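Local coordinates for putative fructose-aminoacid-6-phosphate deglycase (Bacillus subtilis, PDB 3EUA), which catalyses the conversion of a range of fructosamine 6-phosphates to glucose 6-phosphate and a free amino acid, at residues T104-F109 and Q117-V122; K174-E179 and L299-R304; M199-N204 and I227-Y232. All blocks are in the same frame, centred on the assembly; numbering follows the deposited sequence.

How the contacts relate
Contact 1 and contact 3 are each the pairing of two neighbouring parallel strands, one in the first SIS range and the other in the second; their centres lie about 31 Å apart on opposite sides of the chain's centre. Contact 2 is helix against helix, with its centre about 30 Å from that of contact 1 and nearest atoms about 12 Å apart, so these two do not touch. Contacts 2 and 3 do: with centres about 20 Å apart, Leu299 of contact 2 packs on Asn204 of contact 3. Along the chain, contact 3 is nested inside the loop that contact 2 closes. Contact 3 alone of the three meets the second subunit.

Contact 1 (T104-F109 and Q117-V122)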
loop_
_atom_site.group_PDB
_atom_site.type_symbol
_atom_site.label_atom_id
_atom_site.label_comp_id
_atom_site.label_asym_id
_atom_site.label_seq_id
_atom_site.Cartn_x
_atom_site.Cartn_y
_atom_site.Cartn_z
ATOM N N THR A 104 -2.481 0.732 23.817
ATOM C CA THR A 104 -1.650 -0.162 23.027
ATOM C C THR A 104 -1.811 -1.617 23.387
ATOM O O THR A 104 -1.832 -1.982 24.562
ATOM C CB THR A 104 -0.129 0.188 23.179
ATOM O OG1 THR A 104 0.244 0.203 24.553
ATOM C CG2 THR A 104 0.172 1.532 22.565
ATOM N N ILE A 105 -1.911 -2.446 22.352
ATOM C CA ILE A 105 -1.992 -3.872 22.530
ATOM C C ILE A 105 -1.004 -4.491 21.543
ATOM O O ILE A 105 -1.048 -4.190 20.361
ATOM C CB ILE A 105 -3.410 -4.411 22.318
ATOM C CG1 ILE A 105 -3.391 -5.930 22.515
ATOM C CG2 ILE A 105 -3.917 -3.998 20.916
ATOM C CD1 ILE A 105 -4.743 -6.597 22.782
ATOM N N ALA A 106 -0.106 -5.334 22.051
ATOM C CA ALA A 106 0.882 -5.982 21.247
ATOM C C ALA A 106 0.654 -7.475 21.207
ATOM O O ALA A 106 0.333 -8.078 22.239
ATOM C CB ALA A 106 2.290 -5.680 21.831
HETATM N N MSE A 107 0.774 -8.040 20.002
HETATM C CA MSE A 107 0.725 -9.455 19.794
HETATM C C MSE A 107 2.167 -9.932 19.616
HETATM O O MSE A 107 2.978 -9.238 18.990
HETATM C CB MSE A 107 -0.040 -9.781 18.545
HETATM C CG MSE A 107 -1.440 -9.283 18.555
HETATM SE SE MSE A 107 -2.258 -9.730 16.848
HETATM C CE MSE A 107 -2.057 -11.440 16.991
ATOM N N THR A 108 2.513 -11.086 20.187
ATOM C CA THR A 108 3.829 -11.619 20.046
ATOM C C THR A 108 3.829 -13.108 20.383
ATOM O O THR A 108 2.878 -13.621 20.957
ATOM C CB THR A 108 4.787 -10.837 20.958
ATOM O OG1 THR A 108 6.128 -11.270 20.729
ATOM C CG2 THR A 108 4.395 -10.985 22.471
ATOM N N PHE A 109 4.885 -13.798 19.989
ATOM C CA PHE A 109 5.072 -15.194 20.341
ATOM C C PHE A 109 5.874 -15.254 21.653
ATOM O O PHE A 109 5.863 -16.274 22.345
ATOM C CB PHE A 109 5.796 -15.886 19.175
ATOM C CG PHE A 109 6.040 -17.355 19.366
ATOM C CD1 PHE A 109 4.980 -18.221 19.458
ATOM C CD2 PHE A 109 7.343 -17.875 19.373
ATOM C CE1 PHE A 109 5.191 -19.591 19.608
ATOM C CE2 PHE A 109 7.563 -19.216 19.509
ATOM C CZ PHE A 109 6.479 -20.088 19.635
ATOM N N GLN A 117 7.056 -5.582 26.965
ATOM C CA GLN A 117 7.340 -4.675 28.056
ATOM C C GLN A 117 6.812 -3.279 27.782
ATOM O O GLN A 117 6.348 -2.626 28.704
ATOM C CB GLN A 117 8.833 -4.647 28.322
ATOM C CG GLN A 117 9.387 -5.996 28.790
ATOM C CD GLN A 117 10.914 -6.011 28.795
ATOM O OE1 GLN A 117 11.536 -4.956 28.891
ATOM N NE2 GLN A 117 11.520 -7.204 28.670
ATOM N N GLU A 118 6.863 -2.825 26.528
ATOM C CA GLU A 118 6.398 -1.484 26.169
ATOM C C GLU A 118 4.886 -1.352 26.036
ATOM O O GLU A 118 4.336 -0.304 26.374
ATOM C CB GLU A 118 7.020 -1.022 24.845
ATOM C CG GLU A 118 8.509 -0.891 24.841
ATOM C CD GLU A 118 9.025 0.149 25.829
ATOM O OE1 GLU A 118 8.265 1.064 26.233
ATOM O OE2 GLU A 118 10.209 0.038 26.181
ATOM N N ALA A 119 4.228 -2.387 25.525
ATOM C CA ALA A 119 2.788 -2.352 25.286
ATOM C C ALA A 119 2.006 -2.455 26.575
ATOM O O ALA A 119 2.409 -3.148 27.493
ATOM C CB ALA A 119 2.360 -3.465 24.317
ATOM N N GLN A 120 0.852 -1.786 26.621
ATOM C CA GLN A 120 0.008 -1.797 27.800
ATOM C C GLN A 120 -0.668 -3.153 27.975
ATOM O O GLN A 120 -0.785 -3.651 29.098
ATOM C CB GLN A 120 -1.007 -0.622 27.747
ATOM C CG GLN A 120 -1.902 -0.505 28.985
ATOM C CD GLN A 120 -2.842 0.682 28.970
ATOM O OE1 GLN A 120 -2.722 1.596 28.157
ATOM N NE2 GLN A 120 -3.782 0.686 29.912
ATOM N N TYR A 121 -1.127 -3.732 26.874
ATOM C CA TYR A 121 -1.755 -5.048 26.856
ATOM C C TYR A 121 -0.954 -5.948 25.919
ATOM O O TYR A 121 -0.444 -5.482 24.905
ATOM C CB TYR A 121 -3.212 -4.954 26.374
ATOM C CG TYR A 121 -4.151 -4.281 27.353
ATOM C CD1 TYR A 121 -4.341 -2.900 27.326
ATOM C CD2 TYR A 121 -4.846 -5.030 28.312
ATOM C CE1 TYR A 121 -5.191 -2.290 28.201
ATOM C CE2 TYR A 121 -5.686 -4.408 29.218
ATOM C CZ TYR A 121 -5.856 -3.043 29.138
ATOM O OH TYR A 121 -6.685 -2.397 30.011
ATOM N N VAL A 122 -0.843 -7.225 26.272
ATOM C CA VAL A 122 -0.110 -8.197 25.495
ATOM C C VAL A 122 -0.960 -9.422 25.259
ATOM O O VAL A 122 -1.546 -9.946 26.183
ATOM C CB VAL A 122 1.178 -8.652 26.212
ATOM C CG1 VAL A 122 1.889 -9.738 25.377
ATOM C CG2 VAL A 122 2.112 -7.465 26.451
HETATM O O HOH W 1 -1.345 2.126 25.914
#
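With chi1 at 54°, Thr104 holds OG1 between its own backbone N and carbonyl carbon, facing the backbone N-H of Gln120, whose CG stands anti to its backbone N (chi1 -177°) at the head of an extended chain. The two side chains cross at about a right angle. Gln120 N donates to Thr104 OG1 over 2.9 Å, and an N-H...O angle of 163° makes this a nearly straight bond. The same hydroxyl donates to a water at 2.8 Å, and that water donates in turn to Gln120 OE1, closing a bridge from hydroxyl to side-chain amide; Thr104 OG1 thus works both as acceptor and as donor.

Backbone bonds on either side of Ile105 establish the parallel pairing: Tyr121 N to Thr104 O at 3.0 Å, then Ala106 N to Tyr121 O at 2.9 Å. Ile105 and Tyr121 share one face of the sheet, where Ile105 CG1 lies 4.0 Å from Tyr121 CB. The Tyr121 ring has Thr104 O in plane at its edge and leads off to Phe16, which it meets edge-to-face, and to Asp19, which binds its hydroxyl.

On the face of Ala106 and Val122, the methyls of Ala106 and Ala119 press together, CB to CB 3.3 Å, tighter than usual van der Waals contact. Farther along, Thr108 CG2 reaches Val122 CG1 at 4.0 Å, while Thr108 OG1 is bonded to Ser82 O.

Ala119 is where the chain leaves helical geometry, so its methyl packs at the turn from helix into strand. Strand 103-108, short helix 114-118 and strand 121-124 form a beta-alpha-beta unit, the last strand being one of the two edge strands within this chain in the five-stranded parallel sheet of the first SIS domain.

Contact 2 (K174-E179 and L299-R304); sequences KALKQE and LNRVLR
Glu179 and Val302 meet at about a right angle, with Glu179 CB, CG and, more loosely, CD near the methyl Val302 CG1. Glu179 CB starts 3.9 Å from Val302 CG1. The next atom, CG, is placed beside the backbone N by a chi1 of -66° and makes the nearest approach, Glu179 CG to Val302 CG1 3.6 Å. A bend at chi2 (-77°) then turns the chain, and Glu179 CD lies 4.1 Å from the same methyl. At the tip Glu179 OE2 is still 4.2 Å from Val302 CG1 and is also bonded to the Tyr281 hydroxyl, while OE1 turns to Asn182 ND2, with a weak further bond to the Tyr306 hydroxyl. The buried carboxylate therefore has partners for both oxygens, while its aliphatic part serves as packing surface.

The other methyl of Val302 is met by alanine, Ala175 CB lying 3.8 Å from Val302 CG2. Ala175 and Glu179 are one helical turn apart, and Val302 sits between them.

At the neighbouring position on each helix, Leu176 and Arg301 also cross at about a right angle. Leu176 CD1 sits over the centre of one face of the Arg301 guanidinium, 3.5 Å above its plane, and Leu176 CD2 reaches Arg301 NH1 at 3.8 Å, an apolar cover on a charged flat group.

The short helical segments approach to 9.5 Å between axes and cross at -42°, consistent with ridges-into-grooves packing. Helix 158-190 lies here against helix 288-313, whose Val302 also touches Leu276 in the parallel sheet of the second SIS domain, an alpha/beta fold.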
loop_
_atom_site.group_PDB
_atom_site.type_symbol
_atom_site.label_atom_id
_atom_site.label_comp_id
_atom_site.label_asym_id
_atom_site.label_seq_id
_atom_site.Cartn_x
_atom_site.Cartn_y
_atom_site.Cartn_z
ATOM N N LYS A 174 -8.360 -29.692 5.054
ATOM C CA LYS A 174 -8.912 -30.154 3.790
ATOM C C LYS A 174 -8.241 -29.452 2.624
ATOM O O LYS A 174 -7.930 -30.075 1.618
ATOM C CB LYS A 174 -10.417 -29.928 3.661
ATOM C CG LYS A 174 -11.251 -30.705 4.595
ATOM C CD LYS A 174 -12.686 -30.560 4.221
ATOM C CE LYS A 174 -13.616 -31.157 5.254
ATOM N NZ LYS A 174 -13.571 -30.330 6.485
ATOM N N ALA A 175 -8.021 -28.150 2.769
ATOM C CA ALA A 175 -7.366 -27.363 1.718
ATOM C C ALA A 175 -5.924 -27.821 1.462
ATOM O O ALA A 175 -5.498 -27.927 0.317
ATOM C CB ALA A 175 -7.415 -25.871 2.069
ATOM N N LEU A 176 -5.173 -28.100 2.524
ATOM C CA LEU A 176 -3.777 -28.598 2.404
ATOM C C LEU A 176 -3.721 -29.929 1.659
ATOM O O LEU A 176 -2.840 -30.143 0.831
ATOM C CB LEU A 176 -3.127 -28.740 3.792
ATOM C CG LEU A 176 -2.910 -27.365 4.390
ATOM C CD1 LEU A 176 -2.578 -27.411 5.912
ATOM C CD2 LEU A 176 -1.832 -26.630 3.579
ATOM N N LYS A 177 -4.650 -30.823 1.993
ATOM C CA LYS A 177 -4.731 -32.146 1.388
ATOM C C LYS A 177 -5.034 -32.018 -0.082
ATOM O O LYS A 177 -4.401 -32.634 -0.945
ATOM C CB LYS A 177 -5.863 -32.928 2.066
ATOM C CG LYS A 177 -6.198 -34.317 1.527
ATOM C CD LYS A 177 -7.318 -34.930 2.408
ATOM C CE LYS A 177 -7.860 -36.293 1.929
ATOM N NZ LYS A 177 -8.693 -36.230 0.669
ATOM N N GLN A 178 -6.025 -31.196 -0.367
ATOM C CA GLN A 178 -6.445 -30.967 -1.729
ATOM C C GLN A 178 -5.379 -30.305 -2.593
ATOM O O GLN A 178 -5.324 -30.552 -3.793
ATOM C CB GLN A 178 -7.747 -30.143 -1.716
ATOM C CG GLN A 178 -8.100 -29.410 -2.982
ATOM C CD GLN A 178 -9.408 -28.645 -2.857
ATOM O OE1 GLN A 178 -10.346 -29.108 -2.201
ATOM N NE2 GLN A 178 -9.494 -27.503 -3.527
ATOM N N GLU A 179 -4.517 -29.493 -1.989
ATOM C CA GLU A 179 -3.456 -28.777 -2.729
ATOM C C GLU A 179 -2.055 -29.397 -2.733
ATOM O O GLU A 179 -1.149 -28.857 -3.393
ATOM C CB GLU A 179 -3.325 -27.352 -2.148
ATOM C CG GLU A 179 -4.537 -26.444 -2.360
ATOM C CD GLU A 179 -4.628 -25.880 -3.776
ATOM O OE1 GLU A 179 -4.123 -26.525 -4.710
ATOM O OE2 GLU A 179 -5.215 -24.785 -3.963
ATOM N N LEU A 299 -5.946 -19.136 2.378
ATOM C CA LEU A 299 -5.064 -18.928 1.227
ATOM C C LEU A 299 -3.611 -18.843 1.716
ATOM O O LEU A 299 -2.698 -19.473 1.153
ATOM C CB LEU A 299 -5.514 -17.686 0.424
ATOM C CG LEU A 299 -6.805 -17.785 -0.435
ATOM C CD1 LEU A 299 -7.367 -16.410 -0.855
ATOM C CD2 LEU A 299 -6.490 -18.676 -1.671
ATOM N N ASN A 300 -3.414 -18.119 2.804
ATOM C CA ASN A 300 -2.103 -17.998 3.392
ATOM C C ASN A 300 -1.515 -19.332 3.855
ATOM O O ASN A 300 -0.304 -19.578 3.687
ATOM C CB ASN A 300 -2.144 -17.072 4.594
ATOM C CG ASN A 300 -0.788 -16.815 5.144
ATOM O OD1 ASN A 300 0.056 -16.289 4.442
ATOM N ND2 ASN A 300 -0.571 -17.135 6.433
ATOM N N ARG A 301 -2.353 -20.162 4.477
ATOM C CA ARG A 301 -1.900 -21.468 4.966
ATOM C C ARG A 301 -1.511 -22.378 3.810
ATOM O O ARG A 301 -0.510 -23.072 3.854
ATOM C CB ARG A 301 -2.986 -22.134 5.799
ATOM C CG ARG A 301 -2.606 -23.518 6.381
ATOM C CD ARG A 301 -1.389 -23.419 7.352
ATOM N NE ARG A 301 -0.817 -24.715 7.706
ATOM C CZ ARG A 301 0.129 -25.348 7.014
ATOM N NH1 ARG A 301 0.636 -24.852 5.902
ATOM N NH2 ARG A 301 0.579 -26.508 7.443
ATOM N N VAL A 302 -2.319 -22.385 2.751
ATOM C CA VAL A 302 -2.009 -23.214 1.572
ATOM C C VAL A 302 -0.691 -22.782 0.940
ATOM O O VAL A 302 0.154 -23.622 0.596
ATOM C CB VAL A 302 -3.131 -23.136 0.547
ATOM C CG1 VAL A 302 -2.712 -23.763 -0.780
ATOM C CG2 VAL A 302 -4.408 -23.799 1.132
ATOM N N LEU A 303 -0.497 -21.467 0.824
ATOM C CA LEU A 303 0.729 -20.898 0.261
ATOM C C LEU A 303 1.963 -21.322 1.048
ATOM O O LEU A 303 3.022 -21.522 0.466
ATOM C CB LEU A 303 0.641 -19.379 0.182
ATOM C CG LEU A 303 -0.155 -18.799 -0.984
ATOM C CD1 LEU A 303 -0.296 -17.321 -0.785
ATOM C CD2 LEU A 303 0.519 -19.143 -2.335
ATOM N N ARG A 304 1.822 -21.504 2.355
ATOM C CA ARG A 304 2.949 -21.971 3.139
ATOM C C ARG A 304 3.372 -23.364 2.682
ATOM O O ARG A 304 4.547 -23.652 2.708
ATOM C CB ARG A 304 2.643 -22.022 4.626
ATOM C CG ARG A 304 3.890 -22.281 5.503
ATOM C CD ARG A 304 4.611 -21.003 5.699
ATOM N NE ARG A 304 5.883 -21.120 6.399
ATOM C CZ ARG A 304 6.578 -20.069 6.855
ATOM N NH1 ARG A 304 7.733 -20.261 7.487
ATOM N NH2 ARG A 304 6.112 -18.822 6.720
#

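Contact 3 (M199-N204 and I227-Y232)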
loop_
_atom_site.group_PDB
_atom_site.type_symbol
_atom_site.label_atom_id
_atom_site.label_comp_id
_atom_site.label_asym_id
_atom_site.label_seq_id
_atom_site.Cartn_x
_atom_site.Cartn_y
_atom_site.Cartn_z
HETATM N N MSE A 199 -0.503 -11.765 -7.026
HETATM C CA MSE A 199 -1.606 -10.844 -7.288
HETATM C C MSE A 199 -2.886 -11.195 -6.529
HETATM O O MSE A 199 -3.256 -12.332 -6.433
HETATM C CB MSE A 199 -1.862 -10.785 -8.791
HETATM C CG MSE A 199 -3.022 -9.955 -9.182
HETATM SE SE MSE A 199 -2.975 -9.322 -11.011
HETATM C CE MSE A 199 -4.672 -9.149 -10.881
ATOM N N ALA A 200 -3.537 -10.186 -5.978
ATOM C CA ALA A 200 -4.790 -10.340 -5.223
ATOM C C ALA A 200 -5.362 -8.937 -4.939
ATOM O O ALA A 200 -4.745 -7.926 -5.318
ATOM C CB ALA A 200 -4.573 -11.107 -3.927
ATOM N N SER A 201 -6.551 -8.885 -4.337
ATOM C CA SER A 201 -7.210 -7.625 -3.976
ATOM C C SER A 201 -7.925 -7.747 -2.634
ATOM O O SER A 201 -7.864 -8.781 -1.960
ATOM C CB SER A 201 -8.209 -7.196 -5.065
ATOM O OG SER A 201 -9.273 -8.123 -5.177
ATOM N N GLY A 202 -8.516 -6.651 -2.191
ATOM C CA GLY A 202 -9.277 -6.659 -0.944
ATOM C C GLY A 202 -8.552 -7.208 0.262
ATOM O O GLY A 202 -7.408 -6.868 0.506
ATOM N N ALA A 203 -9.208 -8.106 0.989
ATOM C CA ALA A 203 -8.679 -8.704 2.207
ATOM C C ALA A 203 -7.563 -9.703 1.967
ATOM O O ALA A 203 -6.941 -10.138 2.923
ATOM C CB ALA A 203 -9.797 -9.359 2.987
ATOM N N ASN A 204 -7.325 -10.069 0.699
ATOM C CA ASN A 204 -6.304 -11.045 0.329
ATOM C C ASN A 204 -4.981 -10.407 -0.089
ATOM O O ASN A 204 -3.980 -11.120 -0.275
ATOM C CB ASN A 204 -6.840 -11.867 -0.872
ATOM C CG ASN A 204 -8.289 -12.253 -0.696
ATOM O OD1 ASN A 204 -9.175 -11.761 -1.401
ATOM N ND2 ASN A 204 -8.553 -13.034 0.321
ATOM N N ILE A 227 1.104 -7.507 -7.055
ATOM C CA ILE A 227 0.279 -6.580 -7.823
ATOM C C ILE A 227 -1.151 -6.552 -7.289
ATOM O O ILE A 227 -1.750 -7.569 -7.113
ATOM C CB ILE A 227 0.198 -6.982 -9.338
ATOM C CG1 ILE A 227 1.595 -7.240 -9.917
ATOM C CG2 ILE A 227 -0.567 -5.906 -10.155
ATOM C CD1 ILE A 227 2.510 -6.117 -9.729
ATOM N N HIS A 228 -1.708 -5.382 -7.063
ATOM C CA HIS A 228 -3.098 -5.306 -6.665
ATOM C C HIS A 228 -3.938 -5.604 -7.935
ATOM O O HIS A 228 -3.692 -5.057 -9.031
ATOM C CB HIS A 228 -3.430 -3.962 -6.023
ATOM C CG HIS A 228 -4.878 -3.813 -5.682
ATOM N ND1 HIS A 228 -5.822 -3.435 -6.613
ATOM C CD2 HIS A 228 -5.552 -4.024 -4.528
ATOM C CE1 HIS A 228 -7.010 -3.409 -6.042
ATOM N NE2 HIS A 228 -6.879 -3.798 -4.786
ATOM N N ALA A 229 -4.891 -6.516 -7.810
ATOM C CA ALA A 229 -5.710 -6.960 -8.965
ATOM C C ALA A 229 -6.438 -5.863 -9.730
ATOM O O ALA A 229 -6.675 -6.011 -10.933
ATOM C CB ALA A 229 -6.679 -8.025 -8.556
ATOM N N GLY A 230 -6.817 -4.792 -9.053
ATOM C CA GLY A 230 -7.446 -3.637 -9.744
ATOM C C GLY A 230 -6.381 -2.831 -10.521
ATOM O O GLY A 230 -6.518 -2.569 -11.730
ATOM N N GLU A 231 -5.299 -2.481 -9.817
ATOM C CA GLU A 231 -4.171 -1.721 -10.381
ATOM C C GLU A 231 -3.529 -2.357 -11.636
ATOM O O GLU A 231 -3.016 -1.638 -12.505
ATOM C CB GLU A 231 -3.109 -1.541 -9.284
ATOM C CG GLU A 231 -3.484 -0.565 -8.118
ATOM C CD GLU A 231 -3.570 0.883 -8.576
ATOM O OE1 GLU A 231 -2.540 1.582 -8.439
ATOM O OE2 GLU A 231 -4.606 1.294 -9.161
ATOM N N TYR A 232 -3.529 -3.694 -11.669
ATOM C CA TYR A 232 -3.018 -4.531 -12.763
ATOM C C TYR A 232 -3.345 -4.006 -14.143
ATOM O O TYR A 232 -2.472 -3.899 -14.993
ATOM C CB TYR A 232 -3.664 -5.915 -12.627
ATOM C CG TYR A 232 -3.209 -7.025 -13.584
ATOM C CD1 TYR A 232 -1.872 -7.440 -13.615
ATOM C CD2 TYR A 232 -4.123 -7.735 -14.359
ATOM C CE1 TYR A 232 -1.442 -8.480 -14.410
ATOM C CE2 TYR A 232 -3.695 -8.809 -15.151
ATOM C CZ TYR A 232 -2.350 -9.168 -15.166
ATOM O OH TYR A 232 -1.903 -10.221 -15.953
#
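Tyr232 presents one ring face to selenomethionine Met199, whose SE lies 3.4 Å above the ring plane, offset toward the rim. SE is 3.6 Å from the Tyr232 ring centroid, 21° off the normal, a Met-aromatic contact. Met199 CG stands anti to the backbone N (chi1 176°), the chain extended beyond it to SE. The pairing belongs to the beta-alpha-beta unit of strand 197-200, helix 205-220 and strand 226-228 in the second SIS domain.

The His228 ring has Gly230 C and Glu231 N in plane at its edge, and ND1 accepts a weak bond from Glu231 N at 3.4 Å. Ser201 CB approaches that ring obliquely, 3.7 Å from His228 NE2. His228 NE2 and Gly202 N bond to Glu63 of the second subunit, so the C-terminal end of strand 226-228 and the loop after strand 197-200 lie at the interface with that subunit.

Two backbone bonds join the segments, and Ile227 also bonds to Thr198. Ala200 N to Ile227 O is weak, at 3.4 Å. Where the chain turns out of strand 226-228, Ala229 N to Ala200 O is short, at 2.9 Å, yet its donor stands 50° out of the Ala200 carbonyl plane.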